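Local coordinates for arylmalonate decarboxylase (Bordetella bronchiseptica, PDB 3IXL), which catalyses the decarboxylation of 2-aryl-2-methylmalonates to 2-arylpropionates with release of carbon dioxide, at residues G10-P15 with S36-G41; T106-G111 with V209-A214; A121-Y126 with I184-G189. The protein carries 2 engineered substitutions. All coordinates share one frame; numbering follows the deposited sequence.

Contact 1: G10-P15 with S36-G41. With PAC (2-phenylacetic acid), chain C.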
loop_
_atom_site.group_PDB
_atom_site.type_symbol
_atom_site.label_atom_id
_atom_site.label_comp_id
_atom_site.label_asym_id
_atom_site.label_seq_id
_atom_site.Cartn_x
_atom_site.Cartn_y
_atom_site.Cartn_z
ATOM N N GLY A 10 5.812 10.543 8.372
ATOM C CA GLY A 10 6.240 9.381 9.132
ATOM C C GLY A 10 5.597 8.100 8.642
ATOM O O GLY A 10 4.397 8.090 8.315
ATOM N N MET A 11 6.379 7.023 8.618
ATOM C CA MET A 11 5.912 5.727 8.100
ATOM C C MET A 11 6.248 4.590 9.042
ATOM O O MET A 11 7.395 4.445 9.449
ATOM C CB MET A 11 6.513 5.478 6.718
ATOM C CG MET A 11 5.950 6.450 5.703
ATOM S SD MET A 11 6.550 6.188 4.035
ATOM C CE MET A 11 5.266 7.068 3.128
ATOM N N ILE A 12 5.242 3.797 9.391
ATOM C CA ILE A 12 5.434 2.579 10.166
ATOM C C ILE A 12 5.567 1.440 9.158
ATOM O O ILE A 12 4.657 1.223 8.350
ATOM C CB ILE A 12 4.253 2.326 11.125
ATOM C CG1 ILE A 12 4.038 3.522 12.061
ATOM C CG2 ILE A 12 4.506 1.053 11.939
ATOM C CD1 ILE A 12 2.724 3.464 12.817
ATOM N N VAL A 13 6.707 0.745 9.175
ATOM C CA VAL A 13 7.027 -0.242 8.134
ATOM C C VAL A 13 7.233 -1.638 8.726
ATOM O O VAL A 13 7.648 -1.752 9.870
ATOM C CB VAL A 13 8.270 0.194 7.302
ATOM C CG1 VAL A 13 8.022 1.540 6.615
ATOM C CG2 VAL A 13 9.538 0.265 8.168
ATOM N N PRO A 14 6.897 -2.704 7.979
ATOM C CA PRO A 14 7.126 -4.058 8.514
ATOM C C PRO A 14 8.554 -4.472 8.956
ATOM O O PRO A 14 8.680 -5.062 10.033
ATOM C CB PRO A 14 6.567 -4.975 7.413
ATOM C CG PRO A 14 5.519 -4.109 6.738
ATOM C CD PRO A 14 6.149 -2.738 6.706
ATOM N N PRO A 15 9.611 -4.189 8.162
ATOM C CA PRO A 15 10.911 -4.748 8.576
ATOM C C PRO A 15 11.464 -4.124 9.856
ATOM O O PRO A 15 11.218 -2.952 10.128
ATOM C CB PRO A 15 11.826 -4.432 7.385
ATOM C CG PRO A 15 10.886 -4.126 6.235
ATOM C CD PRO A 15 9.733 -3.436 6.900
ATOM N N SER A 36 9.782 3.923 11.106
ATOM C CA SER A 36 9.955 3.169 12.326
ATOM C C SER A 36 9.482 1.748 12.030
ATOM O O SER A 36 8.403 1.554 11.450
ATOM C CB SER A 36 9.156 3.817 13.453
ATOM O OG SER A 36 9.501 3.247 14.709
ATOM N N GLY A 37 10.297 0.761 12.400
ATOM C CA GLY A 37 10.079 -0.629 11.993
ATOM C C GLY A 37 9.439 -1.548 13.009
ATOM O O GLY A 37 9.825 -1.560 14.180
ATOM N N LEU A 38 8.489 -2.353 12.544
ATOM C CA LEU A 38 7.734 -3.258 13.408
ATOM C C LEU A 38 8.458 -4.545 13.753
ATOM O O LEU A 38 8.238 -5.093 14.831
ATOM C CB LEU A 38 6.404 -3.626 12.753
ATOM C CG LEU A 38 5.427 -2.473 12.576
ATOM C CD1 LEU A 38 4.330 -2.841 11.606
ATOM C CD2 LEU A 38 4.818 -2.125 13.916
ATOM N N GLY A 39 9.280 -5.043 12.833
ATOM C CA GLY A 39 9.876 -6.366 12.980
ATOM C C GLY A 39 8.940 -7.508 12.633
ATOM O O GLY A 39 8.983 -8.560 13.273
ATOM N N LEU A 40 8.096 -7.317 11.619
ATOM C CA LEU A 40 7.189 -8.373 11.167
ATOM C C LEU A 40 7.970 -9.606 10.727
ATOM O O LEU A 40 8.948 -9.487 9.990
ATOM C CB LEU A 40 6.323 -7.860 10.003
ATOM C CG LEU A 40 5.322 -8.828 9.363
ATOM C CD1 LEU A 40 4.214 -9.187 10.354
ATOM C CD2 LEU A 40 4.732 -8.226 8.102
ATOM N N GLY A 41 7.526 -10.781 11.175
ATOM C CA GLY A 41 8.238 -12.031 10.904
ATOM C C GLY A 41 7.846 -12.770 9.634
ATOM O O GLY A 41 8.664 -13.472 9.037
HETATM C C1 PAC C . 1.697 -5.726 2.602
HETATM C C2 PAC C . 2.921 -6.417 3.175
HETATM C "C1'" PAC C . 4.266 -5.719 3.202
HETATM C "C2'" PAC C . 5.386 -6.555 3.158
HETATM C "C3'" PAC C . 6.675 -6.027 3.189
HETATM C "C4'" PAC C . 6.850 -4.649 3.271
HETATM C "C5'" PAC C . 5.735 -3.802 3.313
HETATM C "C6'" PAC C . 4.440 -4.330 3.288
HETATM O O1 PAC C . 1.737 -4.576 2.082
HETATM O O2 PAC C . 0.626 -6.393 2.679
#
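Ile12 and Val13 pair with Ser36 and Gly37 where two neighbouring parallel strands of a beta-alpha-beta unit end: strand 8-13 leads through helix 23-27 into strand 33-37, an outermost strand of its four-stranded sheet. The backbone bonds begin with Ser36 N to Met11 O at 3.0 Å, continue with Val13 N to Ser36 O, also 3.0 Å, and close the pairing with Leu38 N to Val13 O at 2.9 Å. Beyond the strands the two chains stay in step, and the carbonyl of Pro14 is gripped twice: Leu40 N gives it a sound bond of 2.8 Å, while Gly39 N reaches Pro14 O at 2.9 Å through a weak bond, with an N-H...O angle of only 120°. Secondary C-H contacts run beside these bonds, with Gly37 CA turned to the carbonyl oxygens of both Val13 and Pro15.

Apolar contact falls into two clusters. Ile12 CG2, anti to the backbone N, meets the fork of Leu38, closest to Leu38 CG at 3.7 Å, the two side chains slanting across each other. Helix 55-64 covers this face through Val55, His58 and Leu62, and Ser36 OG bonds to His58 and Arg61 of the same helix. In the second cluster Leu40 CD2 touches Pro14 CB at 3.8 Å, beside the carbonyl that takes both N-H groups.

The ligand makes the third kind of contact. Pro14 lies over one face of the phenyl ring of 2-phenylacetic acid, and Pro14 CG sits almost directly above PAC C5' at 3.4 Å.

Contact 2: T106-G111 with V209-A214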
loop_
_atom_site.group_PDB
_atom_site.type_symbol
_atom_site.label_atom_id
_atom_site.label_comp_id
_atom_site.label_asym_id
_atom_site.label_seq_id
_atom_site.Cartn_x
_atom_site.Cartn_y
_atom_site.Cartn_z
ATOM N N THR A 106 -6.149 2.058 3.398
ATOM C CA THR A 106 -6.881 3.268 3.050
ATOM C C THR A 106 -6.295 3.901 1.791
ATOM O O THR A 106 -7.028 4.385 0.924
ATOM C CB THR A 106 -6.841 4.246 4.212
ATOM O OG1 THR A 106 -7.638 3.706 5.266
ATOM C CG2 THR A 106 -7.351 5.635 3.822
ATOM N N ALA A 107 -4.965 3.872 1.681
ATOM C CA ALA A 107 -4.300 4.414 0.499
ATOM C C ALA A 107 -4.775 3.748 -0.783
ATOM O O ALA A 107 -5.049 4.427 -1.771
ATOM C CB ALA A 107 -2.783 4.266 0.632
ATOM N N VAL A 108 -4.867 2.421 -0.789
ATOM C CA VAL A 108 -5.254 1.763 -2.035
ATOM C C VAL A 108 -6.741 1.962 -2.320
ATOM O O VAL A 108 -7.127 2.103 -3.485
ATOM C CB VAL A 108 -4.833 0.267 -2.125
ATOM C CG1 VAL A 108 -3.317 0.110 -1.994
ATOM C CG2 VAL A 108 -5.535 -0.566 -1.103
ATOM N N LEU A 109 -7.574 2.029 -1.280
ATOM C CA LEU A 109 -8.992 2.362 -1.498
ATOM C C LEU A 109 -9.106 3.749 -2.111
ATOM O O LEU A 109 -9.845 3.955 -3.073
ATOM C CB LEU A 109 -9.766 2.364 -0.185
ATOM C CG LEU A 109 -10.015 1.062 0.556
ATOM C CD1 LEU A 109 -10.732 1.390 1.850
ATOM C CD2 LEU A 109 -10.854 0.119 -0.305
ATOM N N ASN A 110 -8.365 4.702 -1.556
ATOM C CA ASN A 110 -8.397 6.058 -2.085
ATOM C C ASN A 110 -7.899 6.108 -3.525
ATOM O O ASN A 110 -8.472 6.806 -4.360
ATOM C CB ASN A 110 -7.582 7.007 -1.207
ATOM C CG ASN A 110 -8.287 7.338 0.099
ATOM O OD1 ASN A 110 -9.500 7.134 0.250
ATOM N ND2 ASN A 110 -7.521 7.820 1.063
ATOM N N GLY A 111 -6.841 5.360 -3.827
ATOM C CA GLY A 111 -6.285 5.348 -5.176
ATOM C C GLY A 111 -7.242 4.731 -6.178
ATOM O O GLY A 111 -7.419 5.256 -7.270
ATOM N N VAL A 209 -3.259 0.385 -9.359
ATOM C CA VAL A 209 -2.959 0.936 -8.038
ATOM C C VAL A 209 -2.062 -0.073 -7.343
ATOM O O VAL A 209 -2.436 -1.236 -7.203
ATOM C CB VAL A 209 -4.238 1.215 -7.217
ATOM C CG1 VAL A 209 -3.891 1.652 -5.786
ATOM C CG2 VAL A 209 -5.065 2.309 -7.886
ATOM N N SER A 210 -0.880 0.373 -6.931
ATOM C CA SER A 210 0.111 -0.502 -6.318
ATOM C C SER A 210 0.311 -0.070 -4.870
ATOM O O SER A 210 0.401 1.128 -4.595
ATOM C CB SER A 210 1.424 -0.425 -7.099
ATOM O OG SER A 210 2.408 -1.247 -6.508
ATOM N N SER A 211 0.402 -1.040 -3.961
ATOM C CA SER A 211 0.473 -0.758 -2.512
ATOM C C SER A 211 1.487 0.318 -2.090
ATOM O O SER A 211 1.112 1.308 -1.458
ATOM C CB SER A 211 0.781 -2.043 -1.732
ATOM O OG SER A 211 -0.321 -2.911 -1.706
ATOM N N SER A 212 2.764 0.103 -2.381
ATOM C CA SER A 212 3.788 1.025 -1.882
ATOM C C SER A 212 3.621 2.432 -2.477
ATOM O O SER A 212 3.510 3.411 -1.744
ATOM C CB SER A 212 5.190 0.461 -2.093
ATOM O OG SER A 212 6.151 1.284 -1.470
ATOM N N PRO A 213 3.582 2.546 -3.817
ATOM C CA PRO A 213 3.383 3.871 -4.400
ATOM C C PRO A 213 2.085 4.542 -3.924
ATOM O O PRO A 213 2.097 5.735 -3.615
ATOM C CB PRO A 213 3.370 3.587 -5.909
ATOM C CG PRO A 213 4.197 2.332 -6.033
ATOM C CD PRO A 213 3.783 1.517 -4.858
ATOM N N ALA A 214 0.986 3.795 -3.828
ATOM C CA ALA A 214 -0.263 4.384 -3.323
ATOM C C ALA A 214 -0.092 4.869 -1.884
ATOM O O ALA A 214 -0.619 5.917 -1.526
ATOM C CB ALA A 214 -1.416 3.392 -3.415
#
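Val209 meets helix 104-114 with both of its methyls, because chi1 of 174° sets CG1 anti to the backbone N while CG2 lies anti to the carbonyl carbon. The two branches land on different turns. CG1 of Val209 comes up to the helix backbone at Val108 CA, 4.0 Å away, and is equally near Val108 CB; CG2 of Val209 rests on bare main chain one turn later, 3.7 Å from Gly111 C. Val108 answers with chi1 of -59°, which places its CG1 anti to the carbonyl carbon. From there Val108 CG1 reaches Ser211 CA at 3.9 Å and Ala214 CB at 4.1 Å, so that one methyl touches both ends of the first turn of helix 211-222.

These pieces come from two halves of an alpha/beta fold with two four-stranded parallel sheets. Helix 104-114 follows strand 101-103, an outermost strand of one sheet, and leads on to strand 119-124 of the other; strand 208-210 is an outermost strand of that second sheet and runs straight into helix 211-222. The contact is thus helix against a strand-to-helix junction, buried near the centre of the chain and made without a hydrogen bond between the segments.

Where the two helices meet, small residues bring the backbones close, with Ala107 CA only 5.6 Å from Ala214 CA. Ala107 CB presses on the carbonyl oxygen of Ala214 at 3.5 Å, and Ala214 CB in turn faces the carbonyl of Ala107. Ser211 OG is hydrogen-bonded to Thr75 OG1 of the ligand pocket, while Asn110 ND2 of helix 104-114 bonds to Asp218 of helix 211-222.

Contact 3: A121-Y126 with I184-G189. Engineered in segment 184-189: Ser188 (natural residue Cys). With PAC (2-phenylacetic acid), chain C.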
loop_
_atom_site.group_PDB
_atom_site.type_symbol
_atom_site.label_atom_id
_atom_site.label_comp_id
_atom_site.label_asym_id
_atom_site.label_seq_id
_atom_site.Cartn_x
_atom_site.Cartn_y
_atom_site.Cartn_z
ATOM N N ALA A 121 -9.258 -6.220 -10.654
ATOM C CA ALA A 121 -8.497 -7.461 -10.730
ATOM C C ALA A 121 -7.376 -7.384 -9.696
ATOM O O ALA A 121 -6.781 -6.316 -9.509
ATOM C CB ALA A 121 -7.930 -7.645 -12.127
ATOM N N LEU A 122 -7.085 -8.508 -9.045
ATOM C CA LEU A 122 -6.066 -8.543 -7.990
ATOM C C LEU A 122 -4.811 -9.262 -8.448
ATOM O O LEU A 122 -4.870 -10.406 -8.912
ATOM C CB LEU A 122 -6.613 -9.250 -6.747
ATOM C CG LEU A 122 -7.959 -8.792 -6.177
ATOM C CD1 LEU A 122 -8.354 -9.590 -4.921
ATOM C CD2 LEU A 122 -7.954 -7.295 -5.896
ATOM N N ALA A 123 -3.668 -8.596 -8.308
ATOM C CA ALA A 123 -2.365 -9.184 -8.600
ATOM C C ALA A 123 -1.595 -9.006 -7.312
ATOM O O ALA A 123 -1.274 -7.873 -6.953
ATOM C CB ALA A 123 -1.684 -8.423 -9.739
ATOM N N THR A 124 -1.324 -10.092 -6.588
ATOM C CA THR A 124 -0.770 -9.932 -5.236
ATOM C C THR A 124 0.455 -10.795 -4.995
ATOM O O THR A 124 0.725 -11.739 -5.750
ATOM C CB THR A 124 -1.776 -10.283 -4.128
ATOM O OG1 THR A 124 -1.710 -11.695 -3.876
ATOM C CG2 THR A 124 -3.203 -9.852 -4.486
ATOM N N ALA A 125 1.170 -10.479 -3.914
ATOM C CA ALA A 125 2.339 -11.232 -3.515
ATOM C C ALA A 125 1.966 -12.400 -2.601
ATOM O O ALA A 125 2.825 -13.213 -2.292
ATOM C CB ALA A 125 3.326 -10.315 -2.805
ATOM N N TYR A 126 0.704 -12.462 -2.175
ATOM C CA TYR A 126 0.335 -13.221 -0.964
ATOM C C TYR A 126 -0.081 -14.665 -1.152
ATOM O O TYR A 126 -0.380 -15.109 -2.263
ATOM C CB TYR A 126 -0.836 -12.547 -0.252
ATOM C CG TYR A 126 -0.786 -11.051 -0.085
ATOM C CD1 TYR A 126 -1.826 -10.254 -0.563
ATOM C CD2 TYR A 126 0.255 -10.441 0.607
ATOM C CE1 TYR A 126 -1.815 -8.878 -0.380
ATOM C CE2 TYR A 126 0.282 -9.056 0.793
ATOM C CZ TYR A 126 -0.768 -8.292 0.294
ATOM O OH TYR A 126 -0.779 -6.919 0.474
ATOM N N ILE A 184 -6.562 -2.594 -11.896
ATOM C CA ILE A 184 -5.811 -3.653 -11.237
ATOM C C ILE A 184 -5.257 -3.134 -9.915
ATOM O O ILE A 184 -4.718 -2.020 -9.854
ATOM C CB ILE A 184 -4.640 -4.139 -12.138
ATOM C CG1 ILE A 184 -5.182 -4.672 -13.478
ATOM C CG2 ILE A 184 -3.796 -5.210 -11.430
ATOM C CD1 ILE A 184 -4.153 -4.720 -14.597
ATOM N N LEU A 185 -5.403 -3.942 -8.868
ATOM C CA LEU A 185 -4.703 -3.694 -7.615
ATOM C C LEU A 185 -3.507 -4.634 -7.541
ATOM O O LEU A 185 -3.664 -5.851 -7.548
ATOM C CB LEU A 185 -5.622 -3.906 -6.406
ATOM C CG LEU A 185 -4.946 -3.831 -5.033
ATOM C CD1 LEU A 185 -4.352 -2.446 -4.788
ATOM C CD2 LEU A 185 -5.956 -4.183 -3.939
ATOM N N LEU A 186 -2.314 -4.051 -7.499
ATOM C CA LEU A 186 -1.077 -4.786 -7.305
ATOM C C LEU A 186 -0.720 -4.645 -5.826
ATOM O O LEU A 186 -0.260 -3.591 -5.366
ATOM C CB LEU A 186 0.011 -4.233 -8.230
ATOM C CG LEU A 186 1.431 -4.803 -8.180
ATOM C CD1 LEU A 186 1.465 -6.333 -8.317
ATOM C CD2 LEU A 186 2.226 -4.152 -9.307
ATOM N N SER A 187 -0.978 -5.708 -5.070
ATOM C CA SER A 187 -0.959 -5.611 -3.616
ATOM C C SER A 187 0.264 -6.249 -2.982
ATOM O O SER A 187 0.612 -7.402 -3.261
ATOM C CB SER A 187 -2.246 -6.179 -3.004
ATOM O OG SER A 187 -2.378 -5.758 -1.649
ATOM N N SER A 188 0.880 -5.436 -2.126
ATOM C CA SER A 188 1.992 -5.711 -1.203
ATOM C C SER A 188 3.001 -4.607 -1.327
ATOM O O SER A 188 3.589 -4.396 -2.393
ATOM C CB SER A 188 2.696 -7.048 -1.382
ATOM O OG SER A 188 3.693 -7.149 -0.370
ATOM N N GLY A 189 3.212 -3.927 -0.205
ATOM C CA GLY A 189 4.182 -2.856 -0.107
ATOM C C GLY A 189 5.602 -3.366 -0.074
ATOM O O GLY A 189 6.536 -2.574 0.038
HETATM C C1 PAC C . 1.697 -5.726 2.602
HETATM C C2 PAC C . 2.921 -6.417 3.175
HETATM C "C1'" PAC C . 4.266 -5.719 3.202
HETATM C "C2'" PAC C . 5.386 -6.555 3.158
HETATM C "C3'" PAC C . 6.675 -6.027 3.189
HETATM C "C4'" PAC C . 6.850 -4.649 3.271
HETATM C "C5'" PAC C . 5.735 -3.802 3.313
HETATM C "C6'" PAC C . 4.440 -4.330 3.288
HETATM O O1 PAC C . 1.737 -4.576 2.082
HETATM O O2 PAC C . 0.626 -6.393 2.679
#
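Tyr126 and Ser187 join hydroxyls where two parallel strands, 119-124 and 183-187, approach the ligand pocket; the two are the central neighbours of a four-stranded sheet. Their pairing runs from Ala121 with Ile184 to Thr124 with Ser187, and a last bond from Ala125 N to Ser187 O follows. From CB, chi1 of -45° puts Tyr126 CG anti to the carbonyl carbon. The carbonyl oxygen of Ser187 sits over one face of the ring. Farther along, Tyr126 CE1 meets Ser187 OG at 3.4 Å, while CE2 approaches the CB of the engineered Ser188 obliquely at 3.8 Å. At the tip, Tyr126 OH accepts a hydrogen bond of 2.9 Å from Ser187 OG and donates one to PAC O2 at 2.7 Å, the ligand oxygen lying at the ring edge. Ser187 thus probably helps, from the second shell, to hold the ligand-binding phenol. The other carboxylate oxygen is held from the second loop: Gly189 N points at PAC O1 in a straight bond of 2.8 Å, with 179° at the hydrogen.

Contacts 1 and 3 belong to the two different sheets, their centres 20 Å apart. They do not touch, with nearest atoms about 7 Å apart, but both meet 2-phenylacetic acid: contact 1 its phenyl ring and contact 3 its carboxylate. Contact 2 borders the pocket, the side chain of Ser211 about 5 Å from the ligand, and joins the halves. It touches contact 3 directly, their centres 10 Å apart, because strands 208-210 and 183-187 are neighbours: Leu186 N lies 2.8 Å from Val209 O. Ser211 OG takes the backbone N-H of the engineered Ser188 at 2.8 Å, tying the start of helix 211-222 to the carboxylate-binding loop. Met11 of contact 1 packs on Phe216 farther along that helix.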